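Local coordinates for protein Azi13 (Streptomyces sahachiroi, PDB 5HMB) that is a hotdog-fold thioesterase of azinomycin biosynthesis, probably acting in release or processing of the polyketide-derived naphthoate, at residues A98-R103 / Q108-E113; V89-L94 / A118-A123. All coordinates share one frame; numbering follows the deposited sequence.

Interaction 1 (A98-R103 / Q108-E113); sequences ALPVHR and QVWSVE. With SO4 (sulfate ion), chain B; SO4 (sulfate ion), chain C.
A classic beta bulge interrupts this antiparallel hairpin of the hotdog sheet: Val-101 and His-102 both face Val-109, and Val-109 O accepts from Val-101 N (2.8 Å) and His-102 N (3.1 Å). The second donor lies in the carbonyl plane on a lone pair, the first is tilted 23° from that plane. Before the bulge, Leu-99 and Ser-111 form a hydrogen-bonded pair; after it, Val-109 N reaches His-102 O.

Trp-110 carries most of the side-chain contact. With CG beside its backbone N (chi1 -70°), the indole leans across the neighbouring strand, and Pro-100 CB sits over its six-membered ring, 3.8 Å from the centroid in a CH-pi contact. Trp-110 NE1 donates nearly straight to Gln-108 OE1 (2.9 Å), which lies in the indole plane, although the donor stands 36° out of the amide's carbonyl plane; the bond probably helps to fix the indole's rotation. Arg-103 CD packs on Trp-110 CZ2 at 3.6 Å, and Ala-98 CB meets Val-112 CG2. The arginine bends at chi3, and its NE (2.7 Å to O4), NH2 and backbone N grip the chain B sulfate. His-102 NE2 holds the chain C sulfate at the ring edge; both ions probably come from the crystallisation liquor.

The face bearing Ala-98, Trp-110 and Gln-108 lies against helix 49-68, and strand 121-133 flanks 108-113 on its other edge. On the reverse face, the His-102 ring stacks on Phe-84 of the second subunit.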
ATOM      1  N   ALA A  98     -17.951   1.757  -2.395  1.00 39.16           N
ATOM      2  CA  ALA A  98     -16.997   0.784  -2.900  1.00 33.89           C
ATOM      3  C   ALA A  98     -17.246   0.551  -4.380  1.00 45.27           C
ATOM      4  O   ALA A  98     -18.367   0.202  -4.780  1.00 46.73           O
ATOM      5  CB  ALA A  98     -17.116  -0.533  -2.127  1.00 47.99           C
ATOM      6  N   LEU A  99     -16.202   0.728  -5.188  1.00 39.18           N
ATOM      7  CA  LEU A  99     -16.310   0.462  -6.612  1.00 38.04           C
ATOM      8  C   LEU A  99     -15.300  -0.586  -7.035  1.00 45.34           C
ATOM      9  O   LEU A  99     -14.190  -0.643  -6.493  1.00 43.27           O
ATOM     10  CB  LEU A  99     -16.091   1.722  -7.444  1.00 45.78           C
ATOM     11  CG  LEU A  99     -17.163   2.780  -7.225  1.00 58.31           C
ATOM     12  CD1 LEU A  99     -16.835   4.043  -8.031  1.00 53.14           C
ATOM     13  CD2 LEU A  99     -18.527   2.196  -7.593  1.00 56.37           C
ATOM     14  N   PRO A 100     -15.650  -1.424  -8.012  1.00 47.20           N
ATOM     15  CA  PRO A 100     -14.770  -2.535  -8.367  1.00 48.05           C
ATOM     16  C   PRO A 100     -13.586  -2.035  -9.166  1.00 46.88           C
ATOM     17  O   PRO A 100     -13.717  -1.160 -10.023  1.00 46.93           O
ATOM     18  CB  PRO A 100     -15.672  -3.450  -9.208  1.00 48.35           C
ATOM     19  CG  PRO A 100     -16.631  -2.492  -9.858  1.00 53.07           C
ATOM     20  CD  PRO A 100     -16.851  -1.369  -8.869  1.00 46.50           C
ATOM     21  N   VAL A 101     -12.417  -2.585  -8.858  1.00 38.70           N
ATOM     22  CA  VAL A 101     -11.228  -2.383  -9.665  1.00 40.53           C
ATOM     23  C   VAL A 101     -10.916  -3.619 -10.492  1.00 43.58           C
ATOM     24  O   VAL A 101     -10.650  -3.513 -11.687  1.00 43.01           O
ATOM     25  CB  VAL A 101     -10.021  -2.001  -8.779  1.00 34.59           C
ATOM     26  CG1 VAL A 101      -8.754  -1.991  -9.619  1.00 37.76           C
ATOM     27  CG2 VAL A 101     -10.245  -0.657  -8.079  1.00 32.49           C
ATOM     28  N   HIS A 102     -10.952  -4.791  -9.855  1.00 36.28           N
ATOM     29  CA  HIS A 102     -10.698  -6.073 -10.517  1.00 39.44           C
ATOM     30  C   HIS A 102     -11.503  -7.153  -9.815  1.00 46.11           C
ATOM     31  O   HIS A 102     -11.497  -7.220  -8.583  1.00 37.93           O
ATOM     32  CB  HIS A 102      -9.211  -6.416 -10.473  1.00 40.20           C
ATOM     33  CG  HIS A 102      -8.889  -7.828 -10.853  1.00 45.39           C
ATOM     34  ND1 HIS A 102      -8.518  -8.188 -12.131  1.00 52.29           N
ATOM     35  CD2 HIS A 102      -8.844  -8.965 -10.115  1.00 43.71           C
ATOM     36  CE1 HIS A 102      -8.273  -9.486 -12.170  1.00 46.72           C
ATOM     37  NE2 HIS A 102      -8.463  -9.982 -10.960  1.00 48.09           N
ATOM     38  N   ARG A 103     -12.189  -7.990 -10.592  1.00 45.87           N
ATOM     39  CA  ARG A 103     -13.009  -9.076 -10.054  1.00 49.25           C
ATOM     40  C   ARG A 103     -12.755 -10.289 -10.940  1.00 47.04           C
ATOM     41  O   ARG A 103     -13.297 -10.379 -12.045  1.00 48.91           O
ATOM     42  CB  ARG A 103     -14.484  -8.691 -10.021  1.00 51.96           C
ATOM     43  CG  ARG A 103     -14.801  -7.601  -9.004  1.00 43.01           C
ATOM     44  CD  ARG A 103     -16.216  -7.052  -9.181  1.00 49.62           C
ATOM     45  NE  ARG A 103     -16.449  -6.602 -10.551  1.00 44.91           N
ATOM     46  CZ  ARG A 103     -17.598  -6.101 -10.997  1.00 49.69           C
ATOM     47  NH1 ARG A 103     -18.637  -5.972 -10.187  1.00 53.15           N
ATOM     48  NH2 ARG A 103     -17.708  -5.735 -12.265  1.00 55.33           N
ATOM     49  N   GLN A 108     -10.236 -10.349  -5.842  1.00 37.68           N
ATOM     50  CA  GLN A 108     -10.973  -9.119  -6.099  1.00 34.64           C
ATOM     51  C   GLN A 108     -10.226  -7.940  -5.477  1.00 43.30           C
ATOM     52  O   GLN A 108      -9.638  -8.068  -4.397  1.00 40.87           O
ATOM     53  CB  GLN A 108     -12.389  -9.142  -5.519  1.00 34.32           C
ATOM     54  CG  GLN A 108     -13.284 -10.278  -6.004  1.00 45.34           C
ATOM     55  CD  GLN A 108     -14.716 -10.086  -5.550  1.00 42.13           C
ATOM     56  OE1 GLN A 108     -15.313  -9.027  -5.768  1.00 44.52           O
ATOM     57  NE2 GLN A 108     -15.270 -11.101  -4.889  1.00 39.80           N
ATOM     58  N   VAL A 109     -10.270  -6.788  -6.151  1.00 38.28           N
ATOM     59  CA  VAL A 109      -9.822  -5.518  -5.591  1.00 36.67           C
ATOM     60  C   VAL A 109     -10.945  -4.500  -5.744  1.00 37.11           C
ATOM     61  O   VAL A 109     -11.502  -4.347  -6.836  1.00 41.74           O
ATOM     62  CB  VAL A 109      -8.539  -5.005  -6.270  1.00 37.44           C
ATOM     63  CG1 VAL A 109      -8.166  -3.639  -5.698  1.00 35.97           C
ATOM     64  CG2 VAL A 109      -7.414  -5.985  -6.075  1.00 33.71           C
ATOM     65  N   TRP A 110     -11.265  -3.801  -4.656  1.00 34.79           N
ATOM     66  CA  TRP A 110     -12.275  -2.756  -4.640  1.00 30.56           C
ATOM     67  C   TRP A 110     -11.655  -1.463  -4.122  1.00 43.66           C
ATOM     68  O   TRP A 110     -10.707  -1.490  -3.337  1.00 36.88           O
ATOM     69  CB  TRP A 110     -13.469  -3.139  -3.758  1.00 38.33           C
ATOM     70  CG  TRP A 110     -14.277  -4.224  -4.361  1.00 36.92           C
ATOM     71  CD1 TRP A 110     -13.932  -5.545  -4.469  1.00 42.60           C
ATOM     72  CD2 TRP A 110     -15.562  -4.087  -4.976  1.00 40.13           C
ATOM     73  NE1 TRP A 110     -14.940  -6.241  -5.109  1.00 44.20           N
ATOM     74  CE2 TRP A 110     -15.947  -5.366  -5.432  1.00 43.26           C
ATOM     75  CE3 TRP A 110     -16.427  -3.004  -5.187  1.00 41.51           C
ATOM     76  CZ2 TRP A 110     -17.165  -5.593  -6.086  1.00 47.79           C
ATOM     77  CZ3 TRP A 110     -17.634  -3.231  -5.834  1.00 51.65           C
ATOM     78  CH2 TRP A 110     -17.989  -4.515  -6.277  1.00 50.85           C
ATOM     79  N   SER A 111     -12.203  -0.334  -4.568  1.00 40.15           N
ATOM     80  CA  SER A 111     -11.780   0.998  -4.145  1.00 41.05           C
ATOM     81  C   SER A 111     -12.938   1.668  -3.422  1.00 41.25           C
ATOM     82  O   SER A 111     -14.046   1.754  -3.961  1.00 41.54           O
ATOM     83  CB  SER A 111     -11.341   1.836  -5.349  1.00 39.11           C
ATOM     84  OG  SER A 111     -11.093   3.175  -4.980  1.00 46.89           O
ATOM     85  N   VAL A 112     -12.694   2.130  -2.204  1.00 36.59           N
ATOM     86  CA  VAL A 112     -13.736   2.697  -1.361  1.00 40.19           C
ATOM     87  C   VAL A 112     -13.375   4.144  -1.077  1.00 44.82           C
ATOM     88  O   VAL A 112     -12.300   4.423  -0.524  1.00 44.89           O
ATOM     89  CB  VAL A 112     -13.900   1.913  -0.052  1.00 41.88           C
ATOM     90  CG1 VAL A 112     -15.030   2.479   0.756  1.00 36.80           C
ATOM     91  CG2 VAL A 112     -14.123   0.442  -0.338  1.00 40.35           C
ATOM     92  N   GLU A 113     -14.263   5.062  -1.446  1.00 39.39           N
ATOM     93  CA  GLU A 113     -14.107   6.476  -1.107  1.00 40.88           C
ATOM     94  C   GLU A 113     -15.113   6.864  -0.032  1.00 36.92           C
ATOM     95  O   GLU A 113     -16.298   6.516  -0.121  1.00 44.61           O
ATOM     96  CB  GLU A 113     -14.290   7.381  -2.329  1.00 43.32           C
ATOM     97  CG  GLU A 113     -13.298   7.124  -3.447  1.00 49.83           C
ATOM     98  CD  GLU A 113     -13.502   8.057  -4.613  1.00 50.91           C
ATOM     99  OE1 GLU A 113     -14.388   8.929  -4.511  1.00 49.07           O
ATOM    100  OE2 GLU A 113     -12.789   7.909  -5.628  1.00 58.32           O
TER
HETATM  101  S   SO4 B 301     -14.141  -6.147 -13.252  1.00 92.35           S
HETATM  102  O1  SO4 B 301     -15.314  -6.929 -13.672  1.00 83.28           O
HETATM  103  O2  SO4 B 301     -12.933  -6.975 -13.248  1.00 63.01           O
HETATM  104  O3  SO4 B 301     -13.961  -5.032 -14.180  1.00 83.17           O
HETATM  105  O4  SO4 B 301     -14.326  -5.629 -11.898  1.00 60.14           O
HETATM  106  S   SO4 C 302      -7.630 -13.514 -10.812  1.00 61.86           S
HETATM  107  O1  SO4 C 302      -8.161 -13.282 -12.158  1.00 67.94           O
HETATM  108  O2  SO4 C 302      -7.743 -14.927 -10.436  1.00 50.32           O
HETATM  109  O3  SO4 C 302      -6.231 -13.109 -10.784  1.00 52.57           O
HETATM  110  O4  SO4 C 302      -8.401 -12.739  -9.844  1.00 56.42           O

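Interaction 2 (V89-L94 / A118-A123); sequences VADGRL and AGRLVA
The backbones of 89-94 and 118-123 do not pair: a short 3-10 segment, 89-91, lies across from the turn 118-120, and the two are joined by the side chains of Asp-91 and Arg-120 alone.

The link is one salt bridge, Asp-91 OD2 to Arg-120 NH2 at 3.2 Å, and the pairing is electrostatic, with no hydrogen bond between the two segments. Arg-120 starts out with CG anti to the backbone N (chi1 178°) and then bends at chi3, which brings NH2 to the carboxylate. The side chains meet at about a right angle, yet the carboxylate and guanidinium planes are only 21° apart, and OD2 approaches the guanidinium obliquely. In the hotdog fold this is a bridge between the 3-10 turn and the loop ahead of strand 121-133, at the end of the sheet where the chain enters strand 93-100 and strand 121-133. Each charge has a second partner: Asp-91 OD1 is hydrogen-bonded to Thr-88 OG1, and Arg-120 NE forms a salt bridge with Asp-116 OD2. A leucine in place of Arg-120 would probably leave both Asp-91 and Asp-116 without this positive mate, and the 3-10 turn without its direct link to the loop. Val-122, next but one to Arg-120 along the chain, packs on Ala-87 and on His-52 of helix 49-68.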
ATOM      1  N   VAL A  89     -17.108  14.970  14.871  1.00 51.08           N
ATOM      2  CA  VAL A  89     -18.551  14.908  15.062  1.00 50.65           C
ATOM      3  C   VAL A  89     -19.239  16.038  14.311  1.00 51.21           C
ATOM      4  O   VAL A  89     -20.338  15.864  13.771  1.00 50.43           O
ATOM      5  CB  VAL A  89     -18.875  14.939  16.564  1.00 52.83           C
ATOM      6  CG1 VAL A  89     -18.317  13.702  17.232  1.00 65.89           C
ATOM      7  CG2 VAL A  89     -18.279  16.169  17.195  1.00 70.26           C
ATOM      8  N   ALA A  90     -18.589  17.200  14.228  1.00 53.23           N
ATOM      9  CA  ALA A  90     -19.187  18.345  13.558  1.00 54.86           C
ATOM     10  C   ALA A  90     -19.378  18.103  12.072  1.00 58.64           C
ATOM     11  O   ALA A  90     -20.157  18.819  11.436  1.00 59.65           O
ATOM     12  CB  ALA A  90     -18.322  19.596  13.774  1.00 56.22           C
ATOM     13  N   ASP A  91     -18.699  17.110  11.503  1.00 57.13           N
ATOM     14  CA  ASP A  91     -18.699  16.994  10.053  1.00 54.03           C
ATOM     15  C   ASP A  91     -19.929  16.292   9.509  1.00 56.95           C
ATOM     16  O   ASP A  91     -20.115  16.265   8.287  1.00 60.11           O
ATOM     17  CB  ASP A  91     -17.411  16.310   9.598  1.00 56.53           C
ATOM     18  CG  ASP A  91     -16.203  17.204   9.809  1.00 63.66           C
ATOM     19  OD1 ASP A  91     -15.665  17.214  10.937  1.00 62.16           O
ATOM     20  OD2 ASP A  91     -15.837  17.947   8.871  1.00 77.23           O
ATOM     21  N   GLY A  92     -20.783  15.757  10.372  1.00 50.36           N
ATOM     22  CA  GLY A  92     -22.027  15.191   9.893  1.00 55.97           C
ATOM     23  C   GLY A  92     -21.902  13.816   9.273  1.00 57.93           C
ATOM     24  O   GLY A  92     -21.102  12.995   9.733  1.00 54.41           O
ATOM     25  N   ARG A  93     -22.695  13.562   8.230  1.00 55.56           N
ATOM     26  CA  ARG A  93     -22.886  12.221   7.688  1.00 56.59           C
ATOM     27  C   ARG A  93     -21.889  11.898   6.580  1.00 62.35           C
ATOM     28  O   ARG A  93     -21.841  12.578   5.549  1.00 55.42           O
ATOM     29  CB  ARG A  93     -24.300  12.054   7.139  1.00 54.44           C
ATOM     30  CG  ARG A  93     -24.442  10.793   6.302  1.00 61.03           C
ATOM     31  CD  ARG A  93     -25.723  10.766   5.493  1.00 66.82           C
ATOM     32  NE  ARG A  93     -26.884  10.440   6.314  1.00 74.63           N
ATOM     33  CZ  ARG A  93     -28.076  10.120   5.818  1.00 87.43           C
ATOM     34  NH1 ARG A  93     -28.259  10.078   4.501  1.00 90.15           N
ATOM     35  NH2 ARG A  93     -29.084   9.836   6.634  1.00 92.94           N
ATOM     36  N   LEU A  94     -21.141  10.819   6.771  1.00 56.06           N
ATOM     37  CA  LEU A  94     -20.181  10.338   5.790  1.00 49.69           C
ATOM     38  C   LEU A  94     -20.829   9.273   4.906  1.00 53.85           C
ATOM     39  O   LEU A  94     -21.670   8.496   5.364  1.00 53.02           O
ATOM     40  CB  LEU A  94     -18.947   9.785   6.511  1.00 41.17           C
ATOM     41  CG  LEU A  94     -18.434  10.733   7.596  1.00 54.58           C
ATOM     42  CD1 LEU A  94     -17.263  10.128   8.354  1.00 45.25           C
ATOM     43  CD2 LEU A  94     -18.065  12.089   6.980  1.00 44.00           C
ATOM     44  N   ALA A 118     -20.458  17.587   1.433  1.00 67.06           N
ATOM     45  CA  ALA A 118     -20.054  18.464   0.342  1.00 68.57           C
ATOM     46  C   ALA A 118     -19.371  17.732  -0.813  1.00 72.48           C
ATOM     47  O   ALA A 118     -19.095  18.356  -1.844  1.00 72.49           O
ATOM     48  CB  ALA A 118     -19.122  19.557   0.881  1.00 53.55           C
ATOM     49  N   GLY A 119     -19.096  16.437  -0.679  1.00 71.89           N
ATOM     50  CA  GLY A 119     -18.283  15.738  -1.655  1.00 56.43           C
ATOM     51  C   GLY A 119     -16.795  15.808  -1.387  1.00 55.17           C
ATOM     52  O   GLY A 119     -16.013  15.319  -2.209  1.00 65.40           O
ATOM     53  N   ARG A 120     -16.384  16.409  -0.269  1.00 48.59           N
ATOM     54  CA  ARG A 120     -14.982  16.392   0.142  1.00 57.76           C
ATOM     55  C   ARG A 120     -14.543  14.966   0.461  1.00 61.21           C
ATOM     56  O   ARG A 120     -15.132  14.311   1.324  1.00 49.38           O
ATOM     57  CB  ARG A 120     -14.791  17.277   1.368  1.00 48.68           C
ATOM     58  CG  ARG A 120     -13.366  17.297   1.925  1.00 76.41           C
ATOM     59  CD  ARG A 120     -13.279  17.987   3.294  1.00 77.41           C
ATOM     60  NE  ARG A 120     -13.823  17.144   4.362  1.00 83.05           N
ATOM     61  CZ  ARG A 120     -13.612  17.343   5.663  1.00 91.46           C
ATOM     62  NH1 ARG A 120     -12.861  18.363   6.074  1.00101.87           N
ATOM     63  NH2 ARG A 120     -14.151  16.517   6.556  1.00 70.57           N
ATOM     64  N   LEU A 121     -13.497  14.495  -0.219  1.00 54.13           N
ATOM     65  CA  LEU A 121     -12.960  13.162   0.043  1.00 46.72           C
ATOM     66  C   LEU A 121     -12.205  13.171   1.367  1.00 42.91           C
ATOM     67  O   LEU A 121     -11.159  13.814   1.491  1.00 43.26           O
ATOM     68  CB  LEU A 121     -12.065  12.723  -1.112  1.00 41.73           C
ATOM     69  CG  LEU A 121     -11.486  11.315  -1.010  1.00 42.68           C
ATOM     70  CD1 LEU A 121     -12.576  10.264  -0.990  1.00 48.89           C
ATOM     71  CD2 LEU A 121     -10.532  11.072  -2.166  1.00 48.43           C
ATOM     72  N   VAL A 122     -12.734  12.456   2.357  1.00 40.24           N
ATOM     73  CA  VAL A 122     -12.135  12.364   3.686  1.00 38.72           C
ATOM     74  C   VAL A 122     -11.141  11.209   3.786  1.00 43.93           C
ATOM     75  O   VAL A 122     -10.124  11.311   4.473  1.00 40.56           O
ATOM     76  CB  VAL A 122     -13.261  12.220   4.731  1.00 53.90           C
ATOM     77  CG1 VAL A 122     -12.691  12.054   6.140  1.00 37.40           C
ATOM     78  CG2 VAL A 122     -14.201  13.418   4.651  1.00 56.52           C
ATOM     79  N   ALA A 123     -11.439  10.075   3.162  1.00 44.95           N
ATOM     80  CA  ALA A 123     -10.554   8.924   3.235  1.00 39.05           C
ATOM     81  C   ALA A 123     -10.824   8.067   2.018  1.00 43.02           C
ATOM     82  O   ALA A 123     -11.890   8.160   1.405  1.00 42.35           O
ATOM     83  CB  ALA A 123     -10.761   8.122   4.526  1.00 46.00           C
TER

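In the fold
Both interactions belong to the same antiparallel sheet, with centres about 21 Å apart: 89-94 leads into strand 93-100, which interaction 1 uses directly. Interaction 1 is partly buried and is built from backbone hydrogen bonds and aromatic packing, whereas interaction 2 is a surface contact resting on a single ion pair between a 3-10 turn and a loop. Residues 98-113 fall between the two partners of interaction 2 in the sequence. The contacts meet where Glu-113 CB packs on Leu-121 CD1 at 3.6 Å, across the neighbouring strands 107-115 and 121-133. Each also reaches the second subunit: Arg-124 of that copy meets interaction 1, and its Val-101 packs on Leu-121 of interaction 2.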